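Local coordinates for protein TYPE-2 restriction enzyme ngomiv (Neisseria gonorrhoeae, PDB 4ABT) that recognises the double-stranded DNA sequence 5'-GCCGGC-3' as a homotetramer and cleaves it after the first G, using magnesium ions, at the interface of chains A and B. Residues are numbered along the deposited sequence; one frame, centred on the assembly and turned at random. Chains: chain A/B, TYPE-2 restriction enzyme ngomiv.

The interface of chains A and B. Residues chain A 199, 203, 207, 237; chain B 200, 203, 207, 237.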
# COMPACT_ATOMS: atom_id res chain seq x y z
N ARG A 199 4.38 8.08 9.46
CA ARG A 199 3.96 7.40 8.21
C ARG A 199 3.65 5.92 8.42
O ARG A 199 2.64 5.43 7.92
CB ARG A 199 5.05 7.48 7.10
CG ARG A 199 5.17 8.84 6.44
CD ARG A 199 6.09 8.86 5.17
NE ARG A 199 6.66 10.21 4.94
CZ ARG A 199 6.11 11.12 4.15
NH1 ARG A 199 5.00 10.84 3.51
NH2 ARG A 199 6.69 12.30 3.97
N LEU A 203 -0.03 4.26 7.95
CA LEU A 203 -0.23 3.12 7.11
C LEU A 203 -0.87 1.98 7.85
O LEU A 203 -1.74 1.30 7.29
CB LEU A 203 1.09 2.68 6.55
CG LEU A 203 1.01 1.75 5.36
CD1 LEU A 203 0.16 2.41 4.30
CD2 LEU A 203 2.41 1.46 4.86
N ARG A 207 -4.31 0.26 6.54
CA ARG A 207 -4.35 -1.13 6.10
C ARG A 207 -5.18 -2.02 7.02
O ARG A 207 -5.71 -3.06 6.58
CB ARG A 207 -2.93 -1.68 6.04
CG ARG A 207 -2.17 -1.14 4.88
CD ARG A 207 -0.72 -1.41 5.09
NE ARG A 207 0.09 -1.32 3.87
CZ ARG A 207 1.40 -1.53 3.89
NH1 ARG A 207 1.98 -1.83 5.05
NH2 ARG A 207 2.13 -1.44 2.79
N GLU A 237 -0.54 8.25 3.48
CA GLU A 237 -0.46 7.90 4.92
C GLU A 237 -1.02 9.00 5.81
O GLU A 237 -1.79 8.71 6.70
CB GLU A 237 0.99 7.66 5.36
CG GLU A 237 1.72 6.59 4.58
CD GLU A 237 2.44 7.10 3.33
OE1 GLU A 237 2.89 8.31 3.21
OE2 GLU A 237 2.54 6.24 2.45
N SER B 200 9.50 3.39 5.33
CA SER B 200 9.01 4.37 4.32
C SER B 200 9.82 4.28 3.04
O SER B 200 9.28 4.41 1.98
CB SER B 200 9.02 5.83 4.83
OG SER B 200 10.09 6.11 5.75
N LEU B 203 8.88 1.14 1.15
CA LEU B 203 7.63 1.40 0.50
C LEU B 203 7.79 2.25 -0.73
O LEU B 203 7.13 1.99 -1.75
CB LEU B 203 6.70 2.08 1.45
CG LEU B 203 5.24 2.07 1.06
CD1 LEU B 203 4.83 0.63 0.82
CD2 LEU B 203 4.42 2.71 2.16
N ARG B 207 6.43 1.03 -4.36
CA ARG B 207 5.36 1.75 -5.05
C ARG B 207 5.84 2.43 -6.34
O ARG B 207 5.04 2.65 -7.27
CB ARG B 207 4.78 2.81 -4.13
CG ARG B 207 3.94 2.23 -3.06
CD ARG B 207 3.73 3.24 -2.00
NE ARG B 207 2.60 2.96 -1.11
CZ ARG B 207 2.28 3.78 -0.12
NH1 ARG B 207 3.00 4.87 0.08
NH2 ARG B 207 1.26 3.51 0.70
N GLU B 237 7.18 -4.19 3.35
CA GLU B 237 8.21 -3.17 3.06
C GLU B 237 9.62 -3.75 3.03
O GLU B 237 10.37 -3.47 2.12
CB GLU B 237 8.21 -2.05 4.10
CG GLU B 237 6.88 -1.33 4.26
CD GLU B 237 5.96 -1.97 5.30
OE1 GLU B 237 6.38 -2.65 6.32
OE2 GLU B 237 4.76 -1.78 5.05
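Reciprocal salt bridges flank a leucine pair where two copies of NgoMIV, a homotetrameric restriction enzyme, pack about a two-fold axis. From CB, A:Arg207 places CG beside the backbone N and anti to the carbonyl carbon (chi1 -73°), and from CG to NE the chain runs extended, its methylenes carrying the guanidinium across to chain B. At CZ the group lies flat under its own neighbour: A:Leu203 CD2 sits 3.2 Å above the guanidinium plane of A:Arg207, over its centre. At the tip, A:Arg207 NH1 donates a hydrogen bond of 2.8 Å to the carboxylate oxygen OE2 of B:Glu237, nearly straight (164° at H). OE2 is met nearly along its C-O axis and lies close to the guanidinium plane, with the guanidinium and carboxylate planes 23° from coplanar. The other terminal nitrogen, A:Arg207 NH2, lies 3.5 Å from B:Glu237 OE2, and the methyl CD1 of B:Leu203 packs near it. B:Arg207 makes the twin bridge to A:Glu237, whose chain bends at chi2 to present its carboxylate; on the far side of that group, A:Glu237 OE1 takes a weak bond from A:Arg199 NH1 at 3.3 Å, which may help steady its rotation. The leucines meet tip to tip, A:Leu203 CD2 against B:Leu203 CD2 at 3.6 Å, each with CG anti to the backbone N. The like-charged A:Arg207 NH2 and B:Arg207 NH2 stay 5.4 Å apart, and any repulsion between them is probably offset by the paired carboxylates. Helix 197-208 of each subunit supplies the leucine and arginine, facing its symmetry mate across the axis, while the glutamate comes from the loop between helix 225-232 and strand 240-243.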